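PDB 4ZAS: CalS13 from Micromonospora echinospora, which probably transfers an amino group to a nucleotide-linked keto sugar in natural-product biosynthesis, using pyridoxal 5'-phosphate as cofactor. Local coordinates for residues P39-R44 with G281-E286; G57-E62 with G277-L282; C214-G219 with F231-D236; R293-N298 with I382-W387. All coordinates share one frame; numbering follows the deposited sequence.

Contact 1: residues P39-R44 with G281-E286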
loop_
_atom_site.group_PDB
_atom_site.type_symbol
_atom_site.label_atom_id
_atom_site.label_comp_id
_atom_site.label_asym_id
_atom_site.label_seq_id
_atom_site.Cartn_x
_atom_site.Cartn_y
_atom_site.Cartn_z
ATOM N N PRO A 39 -0.654 -2.453 -26.270
ATOM C CA PRO A 39 -1.940 -3.058 -26.655
ATOM C C PRO A 39 -1.985 -4.569 -26.396
ATOM O O PRO A 39 -3.033 -5.189 -26.531
ATOM C CB PRO A 39 -2.035 -2.757 -28.156
ATOM C CG PRO A 39 -0.602 -2.649 -28.604
ATOM C CD PRO A 39 0.148 -2.052 -27.440
ATOM N N ASP A 40 -0.839 -5.136 -26.035
ATOM C CA ASP A 40 -0.685 -6.570 -25.831
ATOM C C ASP A 40 -1.037 -7.020 -24.411
ATOM O O ASP A 40 -1.095 -8.217 -24.124
ATOM C CB ASP A 40 0.761 -6.967 -26.139
ATOM C CG ASP A 40 1.121 -6.789 -27.607
ATOM O OD1 ASP A 40 0.244 -7.005 -28.474
ATOM O OD2 ASP A 40 2.286 -6.430 -27.893
ATOM N N VAL A 41 -1.257 -6.049 -23.532
ATOM C CA VAL A 41 -1.426 -6.294 -22.105
ATOM C C VAL A 41 -2.587 -7.232 -21.802
ATOM O O VAL A 41 -2.470 -8.102 -20.945
ATOM C CB VAL A 41 -1.605 -4.972 -21.347
ATOM C CG1 VAL A 41 -1.953 -5.231 -19.918
ATOM C CG2 VAL A 41 -0.338 -4.171 -21.390
ATOM N N SER A 42 -3.690 -7.073 -22.524
ATOM C CA SER A 42 -4.899 -7.828 -22.229
ATOM C C SER A 42 -4.658 -9.331 -22.194
ATOM O O SER A 42 -5.153 -10.022 -21.303
ATOM C CB SER A 42 -5.978 -7.503 -23.267
ATOM O OG SER A 42 -7.101 -8.364 -23.150
ATOM N N THR A 43 -3.859 -9.820 -23.134
ATOM C CA THR A 43 -3.546 -11.241 -23.226
ATOM C C THR A 43 -2.775 -11.745 -22.006
ATOM O O THR A 43 -3.085 -12.791 -21.436
ATOM C CB THR A 43 -2.749 -11.523 -24.490
ATOM O OG1 THR A 43 -3.544 -11.159 -25.629
ATOM C CG2 THR A 43 -2.395 -12.984 -24.571
ATOM N N ARG A 44 -1.742 -11.006 -21.634
ATOM C CA ARG A 44 -0.913 -11.374 -20.506
ATOM C C ARG A 44 -1.735 -11.377 -19.204
ATOM O O ARG A 44 -1.681 -12.325 -18.414
ATOM C CB ARG A 44 0.264 -10.403 -20.418
ATOM C CG ARG A 44 1.555 -10.927 -21.021
ATOM C CD ARG A 44 2.708 -10.039 -20.583
ATOM N NE ARG A 44 4.021 -10.594 -20.908
ATOM C CZ ARG A 44 4.733 -10.274 -21.986
ATOM N NH1 ARG A 44 4.269 -9.390 -22.864
ATOM N NH2 ARG A 44 5.919 -10.832 -22.178
ATOM N N GLY A 281 3.574 -4.837 -16.278
ATOM C CA GLY A 281 4.972 -4.458 -16.321
ATOM C C GLY A 281 5.788 -5.193 -17.367
ATOM O O GLY A 281 6.637 -4.593 -18.023
ATOM N N LEU A 282 5.572 -6.501 -17.485
ATOM C CA LEU A 282 6.275 -7.300 -18.477
ATOM C C LEU A 282 5.928 -6.873 -19.908
ATOM O O LEU A 282 6.803 -6.844 -20.773
ATOM C CB LEU A 282 5.963 -8.783 -18.288
ATOM C CG LEU A 282 6.785 -9.484 -17.221
ATOM C CD1 LEU A 282 6.215 -10.857 -16.971
ATOM C CD2 LEU A 282 8.217 -9.582 -17.692
ATOM N N SER A 283 4.646 -6.590 -20.154
ATOM C CA SER A 283 4.195 -6.093 -21.451
ATOM C C SER A 283 4.826 -4.766 -21.794
ATOM O O SER A 283 5.345 -4.569 -22.898
ATOM C CB SER A 283 2.675 -5.915 -21.487
ATOM O OG SER A 283 2.026 -7.073 -21.958
ATOM N N ASN A 284 4.780 -3.853 -20.838
ATOM C CA ASN A 284 5.189 -2.503 -21.133
ATOM C C ASN A 284 6.692 -2.380 -21.207
ATOM O O ASN A 284 7.198 -1.438 -21.819
ATOM C CB ASN A 284 4.605 -1.543 -20.108
ATOM C CG ASN A 284 3.130 -1.318 -20.330
ATOM O OD1 ASN A 284 2.642 -1.443 -21.454
ATOM N ND2 ASN A 284 2.409 -0.996 -19.270
ATOM N N LEU A 285 7.410 -3.341 -20.630
ATOM C CA LEU A 285 8.862 -3.331 -20.768
ATOM C C LEU A 285 9.270 -3.464 -22.233
ATOM O O LEU A 285 10.307 -2.937 -22.653
ATOM C CB LEU A 285 9.510 -4.435 -19.949
ATOM C CG LEU A 285 9.726 -4.054 -18.491
ATOM C CD1 LEU A 285 10.239 -5.267 -17.724
ATOM C CD2 LEU A 285 10.648 -2.882 -18.332
ATOM N N GLU A 286 8.440 -4.153 -23.009
ATOM C CA GLU A 286 8.720 -4.371 -24.424
ATOM C C GLU A 286 8.602 -3.095 -25.253
ATOM O O GLU A 286 9.081 -3.054 -26.375
ATOM C CB GLU A 286 7.757 -5.406 -25.001
ATOM C CG GLU A 286 7.921 -6.806 -24.465
ATOM C CD GLU A 286 6.829 -7.731 -24.980
ATOM O OE1 GLU A 286 5.680 -7.259 -25.138
ATOM O OE2 GLU A 286 7.115 -8.922 -25.233
#
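Arg44 reaches out from helix 41-49 across the flank of the long helix 275-305 and buries more surface here than any other residue. The chain, extended from CG to NE, carries its aliphatic part past Ser283 before the charge arrives: Arg44 CD lies 3.3 Å from Ser283 OG, and Arg44 NE lies 3.7 Å from Leu282 CB. The guanidinium then settles with Leu282 C over the centre of one face, while its edge is turned to the carboxylate of Glu286. Arg44 NH1 makes two weak hydrogen bonds, to Ser283 OG at 3.3 Å and to Glu286 OE1 at 3.4 Å, the second of them within a salt bridge. Guanidinium and carboxylate planes stand 79° apart, so the ions do not meet as a flat two-pronged pair. Ser283 suits its place because it is small as well as polar: Val41 CG2 comes to 3.5 Å from Ser283 CB. Replacing Arg44 with an alanine would probably leave Glu286 without its counter-charge here and uncover the helix backbone at Leu282. Just beyond, Asn284 ties the long helix to the loops through Ser38 N and Thr225 O. Helix 41-49 thus lies against helix 275-305, with Val41 also packing on Ile280 and on Leu49 of the second subunit, while Leu282 leads on to helix 58-71.

Contact 2: residues G57-E62 with G277-L282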
loop_
_atom_site.group_PDB
_atom_site.type_symbol
_atom_site.label_atom_id
_atom_site.label_comp_id
_atom_site.label_asym_id
_atom_site.label_seq_id
_atom_site.Cartn_x
_atom_site.Cartn_y
_atom_site.Cartn_z
ATOM N N GLY A 57 2.831 -14.856 -6.973
ATOM C CA GLY A 57 3.033 -15.794 -8.067
ATOM C C GLY A 57 4.312 -15.529 -8.834
ATOM O O GLY A 57 5.044 -14.590 -8.532
ATOM N N PRO A 58 4.589 -16.355 -9.846
ATOM C CA PRO A 58 5.839 -16.268 -10.616
ATOM C C PRO A 58 5.923 -15.069 -11.580
ATOM O O PRO A 58 7.031 -14.662 -11.923
ATOM C CB PRO A 58 5.852 -17.578 -11.404
ATOM C CG PRO A 58 4.398 -17.915 -11.574
ATOM C CD PRO A 58 3.715 -17.445 -10.313
ATOM N N THR A 59 4.792 -14.498 -11.983
ATOM C CA THR A 59 4.806 -13.390 -12.924
ATOM C C THR A 59 5.550 -12.189 -12.355
ATOM O O THR A 59 6.396 -11.607 -13.026
ATOM C CB THR A 59 3.375 -12.965 -13.310
ATOM O OG1 THR A 59 2.754 -14.021 -14.048
ATOM C CG2 THR A 59 3.401 -11.723 -14.179
ATOM N N VAL A 60 5.273 -11.848 -11.104
ATOM C CA VAL A 60 5.983 -10.757 -10.442
ATOM C C VAL A 60 7.486 -11.027 -10.364
ATOM O O VAL A 60 8.297 -10.125 -10.567
ATOM C CB VAL A 60 5.407 -10.519 -9.049
ATOM C CG1 VAL A 60 6.357 -9.719 -8.234
ATOM C CG2 VAL A 60 4.039 -9.824 -9.157
ATOM N N ALA A 61 7.861 -12.265 -10.061
ATOM C CA ALA A 61 9.274 -12.634 -10.035
ATOM C C ALA A 61 9.904 -12.491 -11.423
ATOM O O ALA A 61 11.040 -12.055 -11.536
ATOM C CB ALA A 61 9.454 -14.046 -9.516
ATOM N N GLU A 62 9.167 -12.873 -12.467
ATOM C CA GLU A 62 9.657 -12.769 -13.847
ATOM C C GLU A 62 9.890 -11.304 -14.207
ATOM O O GLU A 62 10.847 -10.970 -14.900
ATOM C CB GLU A 62 8.678 -13.390 -14.851
ATOM C CG GLU A 62 9.174 -13.268 -16.282
ATOM C CD GLU A 62 8.185 -13.742 -17.343
ATOM O OE1 GLU A 62 7.123 -14.297 -17.004
ATOM O OE2 GLU A 62 8.488 -13.551 -18.541
ATOM N N GLY A 277 -0.097 -6.562 -11.725
ATOM C CA GLY A 277 0.937 -5.558 -11.906
ATOM C C GLY A 277 2.139 -6.114 -12.645
ATOM O O GLY A 277 2.618 -5.522 -13.606
ATOM N N GLY A 278 2.617 -7.272 -12.210
ATOM C CA GLY A 278 3.743 -7.898 -12.863
ATOM C C GLY A 278 3.461 -8.162 -14.330
ATOM O O GLY A 278 4.323 -7.941 -15.168
ATOM N N ALA A 279 2.252 -8.609 -14.650
ATOM C CA ALA A 279 1.909 -8.909 -16.038
ATOM C C ALA A 279 1.971 -7.650 -16.930
ATOM O O ALA A 279 2.588 -7.665 -18.000
ATOM C CB ALA A 279 0.536 -9.538 -16.106
ATOM N N ILE A 280 1.361 -6.563 -16.457
ATOM C CA ILE A 280 1.358 -5.276 -17.147
ATOM C C ILE A 280 2.781 -4.754 -17.335
ATOM O O ILE A 280 3.155 -4.309 -18.418
ATOM C CB ILE A 280 0.487 -4.290 -16.374
ATOM C CG1 ILE A 280 -0.963 -4.803 -16.379
ATOM C CG2 ILE A 280 0.593 -2.869 -16.955
ATOM C CD1 ILE A 280 -1.861 -4.104 -15.354
ATOM N N GLY A 281 3.574 -4.837 -16.278
ATOM C CA GLY A 281 4.972 -4.458 -16.321
ATOM C C GLY A 281 5.788 -5.193 -17.367
ATOM O O GLY A 281 6.637 -4.593 -18.023
ATOM N N LEU A 282 5.572 -6.501 -17.485
ATOM C CA LEU A 282 6.275 -7.300 -18.477
ATOM C C LEU A 282 5.928 -6.873 -19.908
ATOM O O LEU A 282 6.803 -6.844 -20.773
ATOM C CB LEU A 282 5.963 -8.783 -18.288
ATOM C CG LEU A 282 6.785 -9.484 -17.221
ATOM C CD1 LEU A 282 6.215 -10.857 -16.971
ATOM C CD2 LEU A 282 8.217 -9.582 -17.692
#
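Thr59 and Gly278 mark the close point of a helix pair, 58-71 against 275-305; the axes of the short segments 58-62 and 277-282 run in roughly the same direction, at 37°, and approach to 8.0 Å. A glycine makes this closeness possible. Gly278 CA comes within 4.4 Å of Val60 CA, and a beta carbon on Gly278 would collide with Val60 CA and press on the methyl of Thr59. Threonine fits opposite because its CG2, anti to its own backbone N, is directed at the bare helix surface that the glycine exposes; Val60 contributes more distantly, with CG2 at 4.2 Å from Gly278 CA. The start of helix 58-71 is fixed further by Glu275, whose two carboxylate oxygens accept hydrogen bonds from Thr59 N and Val60 N. This helix follows closely on Gly52 to Glu55, which bind dTDP in a crystal structure of this protein.

One turn on, the contact turns to the solvent side and rests on long side chains, Leu282 and the exposed Glu62, instead of closely set backbones. The glutamate chain is extended (chi1 179°) and crosses the leucine at about a right angle, with Leu282 CD1 3.5 Å from Glu62 CD. Changing Leu282 to an alanine would probably open a gap between the helices and set the Glu62 chain free to turn. Back in the tight part, Thr59 CG2 ends 3.4 Å from Ala279 N and 4.1 Å from Ala279 CB.

Contact 3: residues C214-G219 with F231-D236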
loop_
_atom_site.group_PDB
_atom_site.type_symbol
_atom_site.label_atom_id
_atom_site.label_comp_id
_atom_site.label_asym_id
_atom_site.label_seq_id
_atom_site.Cartn_x
_atom_site.Cartn_y
_atom_site.Cartn_z
ATOM N N CYS A 214 17.791 2.578 -4.207
ATOM C CA CYS A 214 16.994 3.345 -5.191
ATOM C C CYS A 214 15.538 2.880 -5.270
ATOM O O CYS A 214 15.270 1.680 -5.398
ATOM C CB CYS A 214 17.607 3.221 -6.583
ATOM S SG CYS A 214 19.294 3.762 -6.694
ATOM N N VAL A 215 14.604 3.827 -5.218
ATOM C CA VAL A 215 13.177 3.518 -5.316
ATOM C C VAL A 215 12.591 4.074 -6.601
ATOM O O VAL A 215 12.714 5.260 -6.867
ATOM C CB VAL A 215 12.399 4.064 -4.112
ATOM C CG1 VAL A 215 10.929 3.713 -4.244
ATOM C CG2 VAL A 215 12.991 3.538 -2.806
ATOM N N TYR A 216 11.932 3.214 -7.373
ATOM C CA TYR A 216 11.291 3.580 -8.638
ATOM C C TYR A 216 9.785 3.517 -8.509
ATOM O O TYR A 216 9.272 2.756 -7.694
ATOM C CB TYR A 216 11.734 2.640 -9.765
ATOM C CG TYR A 216 13.097 2.910 -10.408
ATOM C CD1 TYR A 216 14.283 2.464 -9.831
ATOM C CD2 TYR A 216 13.179 3.549 -11.635
ATOM C CE1 TYR A 216 15.511 2.686 -10.449
ATOM C CE2 TYR A 216 14.381 3.774 -12.253
ATOM C CZ TYR A 216 15.550 3.345 -11.668
ATOM O OH TYR A 216 16.744 3.589 -12.329
ATOM N N SER A 217 9.072 4.303 -9.311
ATOM C CA SER A 217 7.624 4.161 -9.392
ATOM C C SER A 217 7.205 3.644 -10.753
ATOM O O SER A 217 7.771 4.035 -11.777
ATOM C CB SER A 217 6.928 5.499 -9.124
ATOM O OG SER A 217 5.540 5.445 -9.430
ATOM N N THR A 218 6.193 2.781 -10.770
ATOM C CA THR A 218 5.583 2.374 -12.028
ATOM C C THR A 218 4.091 2.690 -11.993
ATOM O O THR A 218 3.274 1.948 -12.562
ATOM C CB THR A 218 5.797 0.882 -12.334
ATOM O OG1 THR A 218 5.416 0.096 -11.203
ATOM C CG2 THR A 218 7.245 0.616 -12.660
ATOM N N GLY A 219 3.753 3.804 -11.332
ATOM C CA GLY A 219 2.390 4.324 -11.299
ATOM C C GLY A 219 1.860 4.726 -12.671
ATOM O O GLY A 219 2.599 4.721 -13.668
ATOM N N PHE A 231 9.331 -0.387 -7.440
ATOM C CA PHE A 231 10.284 -1.367 -6.965
ATOM C C PHE A 231 11.446 -0.655 -6.310
ATOM O O PHE A 231 11.659 0.541 -6.525
ATOM C CB PHE A 231 10.761 -2.277 -8.089
ATOM C CG PHE A 231 11.321 -1.549 -9.281
ATOM C CD1 PHE A 231 10.507 -1.159 -10.315
ATOM C CD2 PHE A 231 12.669 -1.267 -9.365
ATOM C CE1 PHE A 231 11.035 -0.513 -11.424
ATOM C CE2 PHE A 231 13.192 -0.613 -10.461
ATOM C CZ PHE A 231 12.374 -0.237 -11.493
ATOM N N VAL A 232 12.146 -1.388 -5.456
ATOM C CA VAL A 232 13.324 -0.900 -4.760
ATOM C C VAL A 232 14.549 -1.658 -5.269
ATOM O O VAL A 232 14.491 -2.885 -5.426
ATOM C CB VAL A 232 13.168 -1.056 -3.246
ATOM C CG1 VAL A 232 14.366 -0.488 -2.533
ATOM C CG2 VAL A 232 11.877 -0.412 -2.774
ATOM N N VAL A 233 15.641 -0.932 -5.532
ATOM C CA VAL A 233 16.906 -1.552 -5.970
ATOM C C VAL A 233 17.950 -1.427 -4.852
ATOM O O VAL A 233 18.198 -0.350 -4.322
ATOM C CB VAL A 233 17.417 -0.917 -7.291
ATOM C CG1 VAL A 233 18.611 -1.690 -7.840
ATOM C CG2 VAL A 233 16.298 -0.864 -8.332
ATOM N N LEU A 234 18.556 -2.539 -4.483
ATOM C CA LEU A 234 19.466 -2.538 -3.351
ATOM C C LEU A 234 20.905 -2.726 -3.800
ATOM O O LEU A 234 21.170 -3.444 -4.763
ATOM C CB LEU A 234 19.071 -3.638 -2.351
ATOM C CG LEU A 234 17.791 -3.470 -1.515
ATOM C CD1 LEU A 234 17.611 -2.066 -0.936
ATOM C CD2 LEU A 234 16.580 -3.826 -2.339
ATOM N N PRO A 235 21.841 -2.090 -3.091
ATOM C CA PRO A 235 23.270 -2.190 -3.416
ATOM C C PRO A 235 23.942 -3.447 -2.916
ATOM O O PRO A 235 25.037 -3.722 -3.396
ATOM C CB PRO A 235 23.875 -0.958 -2.744
ATOM C CG PRO A 235 22.978 -0.675 -1.622
ATOM C CD PRO A 235 21.576 -1.055 -2.081
ATOM N N ASP A 236 23.341 -4.175 -1.975
ATOM C CA ASP A 236 23.926 -5.453 -1.524
ATOM C C ASP A 236 22.903 -6.494 -1.045
ATOM O O ASP A 236 21.725 -6.217 -0.890
ATOM C CB ASP A 236 24.977 -5.223 -0.425
ATOM C CG ASP A 236 24.454 -4.411 0.743
ATOM O OD1 ASP A 236 23.585 -4.917 1.477
ATOM O OD2 ASP A 236 24.954 -3.285 0.961
#
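Phe231 O accepts a nearly straight hydrogen bond from Tyr216 N (2.8 Å, 177° at the hydrogen), and Val215 CA adds a weaker CA-H...O contact to the same oxygen. The return bond, from Phe231 N to Tyr216 O, is longer at 3.2 Å, and its donor stands well above the carbonyl plane. Tyr216 with Phe231 and Cys214 with Val233 are hydrogen-bonded pairs of an antiparallel ladder, and Val215 with Val232 is the non-hydrogen-bonded pair between them. The strands belong to the mixed seven-stranded sheet of the fold type I aminotransferases, where 230-233 is antiparallel to its neighbours.

The aromatic pair dominates one face. Phe231 holds CG between its backbone N and carbonyl carbon (chi1 54°), which turns the ring toward the neighbouring strand. Tyr216 CB consequently sits over the Phe231 ring, 3.6 Å from its centroid, in a CH-pi contact. The two rings are close to parallel, at 14°, but slid so far apart that they barely overlap. Tyr63, Val67 and Ile71 of helix 58-71 also pack on Phe231. On the opposite face Val215 CG2 and Val232 CG2 lie side by side at 4.1 Å; compact branched valines suit this face, where helix 237-247 covers Val232 through Leu243.

Where the first strand ends, Ser217 OG accepts from Gly219 N at 3.1 Å, an ST turn, and is also hydrogen-bonded to phosphate oxygen OP2 of the pyridoxal-lysine at position 222. Backbone bonds and apolar packing thus hold the ladder, and the serine just past its last pair brings a hydroxyl to the cofactor phosphate.

Contact 4: residues R293-N298 with I382-W387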
loop_
_atom_site.group_PDB
_atom_site.type_symbol
_atom_site.label_atom_id
_atom_site.label_comp_id
_atom_site.label_asym_id
_atom_site.label_seq_id
_atom_site.Cartn_x
_atom_site.Cartn_y
_atom_site.Cartn_z
ATOM N N ARG A 293 12.926 6.989 -25.946
ATOM C CA ARG A 293 13.676 7.604 -27.038
ATOM C C ARG A 293 12.930 8.839 -27.547
ATOM O O ARG A 293 13.545 9.854 -27.871
ATOM C CB ARG A 293 13.895 6.610 -28.178
ATOM C CG ARG A 293 14.870 7.071 -29.233
ATOM C CD ARG A 293 14.677 6.320 -30.556
ATOM N NE ARG A 293 13.350 6.560 -31.111
ATOM C CZ ARG A 293 13.021 7.654 -31.796
ATOM N NH1 ARG A 293 13.926 8.604 -32.013
ATOM N NH2 ARG A 293 11.788 7.806 -32.260
ATOM N N ARG A 294 11.600 8.760 -27.592
ATOM C CA ARG A 294 10.809 9.893 -28.057
ATOM C C ARG A 294 10.836 11.053 -27.044
ATOM O O ARG A 294 10.927 12.215 -27.446
ATOM C CB ARG A 294 9.367 9.471 -28.346
ATOM C CG ARG A 294 9.180 8.728 -29.670
ATOM C CD ARG A 294 7.698 8.660 -30.038
ATOM N NE ARG A 294 7.235 7.285 -30.189
ATOM C CZ ARG A 294 5.975 6.899 -30.005
ATOM N NH1 ARG A 294 5.047 7.792 -29.677
ATOM N NH2 ARG A 294 5.641 5.618 -30.148
ATOM N N HIS A 295 10.770 10.743 -25.742
ATOM C CA HIS A 295 10.923 11.764 -24.702
ATOM C C HIS A 295 12.236 12.552 -24.941
ATOM O O HIS A 295 12.247 13.789 -24.965
ATOM C CB HIS A 295 10.941 11.136 -23.294
ATOM C CG HIS A 295 9.593 10.964 -22.646
ATOM N ND1 HIS A 295 9.200 11.696 -21.542
ATOM C CD2 HIS A 295 8.573 10.105 -22.905
ATOM C CE1 HIS A 295 7.992 11.308 -21.161
ATOM N NE2 HIS A 295 7.586 10.348 -21.976
ATOM N N ARG A 296 13.344 11.836 -25.121
ATOM C CA ARG A 296 14.644 12.482 -25.239
ATOM C C ARG A 296 14.782 13.281 -26.506
ATOM O O ARG A 296 15.413 14.341 -26.509
ATOM C CB ARG A 296 15.774 11.455 -25.144
ATOM C CG ARG A 296 15.999 10.965 -23.741
ATOM C CD ARG A 296 16.943 9.802 -23.687
ATOM N NE ARG A 296 17.322 9.525 -22.306
ATOM C CZ ARG A 296 17.769 8.349 -21.874
ATOM N NH1 ARG A 296 17.877 7.319 -22.706
ATOM N NH2 ARG A 296 18.092 8.201 -20.600
ATOM N N GLU A 297 14.210 12.759 -27.586
ATOM C CA GLU A 297 14.260 13.430 -28.880
ATOM C C GLU A 297 13.496 14.751 -28.811
ATOM O O GLU A 297 13.955 15.771 -29.330
ATOM C CB GLU A 297 13.702 12.521 -29.969
ATOM C CG GLU A 297 13.341 13.237 -31.238
ATOM C CD GLU A 297 12.799 12.298 -32.287
ATOM O OE1 GLU A 297 12.431 11.154 -31.934
ATOM O OE2 GLU A 297 12.738 12.710 -33.463
ATOM N N ASN A 298 12.340 14.733 -28.153
ATOM C CA ASN A 298 11.551 15.938 -27.970
ATOM C C ASN A 298 12.297 16.922 -27.067
ATOM O O ASN A 298 12.276 18.124 -27.321
ATOM C CB ASN A 298 10.168 15.617 -27.377
ATOM C CG ASN A 298 9.307 14.764 -28.307
ATOM O OD1 ASN A 298 9.518 14.751 -29.517
ATOM N ND2 ASN A 298 8.312 14.071 -27.743
ATOM N N ILE A 382 6.313 21.588 -19.082
ATOM C CA ILE A 382 5.601 21.588 -20.347
ATOM C C ILE A 382 5.705 20.173 -20.931
ATOM O O ILE A 382 6.672 19.457 -20.665
ATOM C CB ILE A 382 6.153 22.656 -21.305
ATOM C CG1 ILE A 382 7.555 22.269 -21.775
ATOM C CG2 ILE A 382 6.155 24.021 -20.639
ATOM C CD1 ILE A 382 8.099 23.163 -22.823
ATOM N N PRO A 383 4.705 19.764 -21.726
ATOM C CA PRO A 383 4.644 18.422 -22.307
ATOM C C PRO A 383 5.849 18.123 -23.157
ATOM O O PRO A 383 6.210 18.968 -23.966
ATOM C CB PRO A 383 3.387 18.470 -23.170
ATOM C CG PRO A 383 2.567 19.549 -22.582
ATOM C CD PRO A 383 3.546 20.575 -22.119
ATOM N N VAL A 384 6.447 16.947 -22.986
ATOM C CA VAL A 384 7.645 16.568 -23.725
ATOM C C VAL A 384 7.590 15.088 -24.097
ATOM O O VAL A 384 8.424 14.615 -24.872
ATOM C CB VAL A 384 8.924 16.893 -22.898
ATOM C CG1 VAL A 384 9.101 15.889 -21.777
ATOM C CG2 VAL A 384 10.181 16.973 -23.793
ATOM N N GLY A 385 6.591 14.372 -23.568
ATOM C CA GLY A 385 6.477 12.924 -23.732
ATOM C C GLY A 385 6.285 12.318 -25.123
ATOM O O GLY A 385 6.236 13.032 -26.130
ATOM N N TRP A 386 6.174 10.988 -25.162
ATOM C CA TRP A 386 6.126 10.185 -26.396
ATOM C C TRP A 386 4.872 10.391 -27.260
ATOM O O TRP A 386 4.824 9.931 -28.401
ATOM C CB TRP A 386 6.260 8.687 -26.053
ATOM C CG TRP A 386 5.307 8.240 -24.968
ATOM C CD1 TRP A 386 5.588 8.101 -23.635
ATOM C CD2 TRP A 386 3.913 7.920 -25.120
ATOM N NE1 TRP A 386 4.458 7.701 -22.954
ATOM C CE2 TRP A 386 3.420 7.580 -23.837
ATOM C CE3 TRP A 386 3.037 7.882 -26.215
ATOM C CZ2 TRP A 386 2.087 7.212 -23.618
ATOM C CZ3 TRP A 386 1.714 7.513 -25.995
ATOM C CH2 TRP A 386 1.256 7.176 -24.702
ATOM N N TRP A 387 3.853 11.043 -26.712
ATOM C CA TRP A 387 2.583 11.246 -27.429
ATOM C C TRP A 387 2.592 12.502 -28.292
ATOM O O TRP A 387 1.646 12.755 -29.046
ATOM C CB TRP A 387 1.428 11.341 -26.443
ATOM C CG TRP A 387 1.670 12.409 -25.418
ATOM C CD1 TRP A 387 1.274 13.714 -25.487
ATOM C CD2 TRP A 387 2.387 12.268 -24.178
ATOM N NE1 TRP A 387 1.683 14.390 -24.361
ATOM C CE2 TRP A 387 2.373 13.528 -23.544
ATOM C CE3 TRP A 387 3.032 11.201 -23.542
ATOM C CZ2 TRP A 387 2.983 13.753 -22.294
ATOM C CZ3 TRP A 387 3.631 11.422 -22.287
ATOM C CH2 TRP A 387 3.597 12.690 -21.681
#
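His295 and Gly385 lie at the heart of a small aromatic cluster, His295 with Trp386 and Trp387, that binds helix 275-305 to the loop after strand 379-382. Gly385 CA rests over the imidazole in a CH-pi contact, 3.4 Å from the ring centroid, and, nearer the rim, over one face of the Trp387 ring. Glycine suits this slot, since a beta carbon would run into Trp387. Trp386 lies alongside the histidine, pointing the same way, but the rings meet rim to rim with planes at 49°: Trp386 CD1 sits at the imidazole edge, 3.4 Å from His295 NE2. Trp387 stands nearly perpendicular to the imidazole, and its CE3 is placed over the centre of one face of the Trp386 ring. The orientation of His295 is steadied by a hydrogen bond between ND1 and Phe325 O, and that of Trp387 by one between NE1 and Pro31 O.

Polar groups of the same helix also reach the loop. Arg294, salt-bridged through NE to Glu290, directs NH1 at Trp386 O, though the modelled separation is too short to be trusted. The sound bond is that of Asn298, whose OD1 is engaged by Arg393: its ND2 donates to Val384 O at 2.9 Å, the oxygen lying in the amide plane.

From the N terminus, 39-44 opens contact 1 and 57-62 opens contact 2, and both loops wait more than 200 residues to close. Contact 3 forms and closes within that span, a short excursion between 214-219 and 231-236 in the central sheet, enclosed by both without touching either. The chain then enters helix 275-305, where contact 2 closes at 277-282 and contact 1 at 281-286; the loop of contact 2 runs within that of contact 1, the two ending on overlapping residues, and helices 41-49 and 58-71 are set on one long helix. Further along it, 293-298 opens contact 4, in series, which closes at 382-387 and brings back the loop between strand 379-382 and helix 390-401.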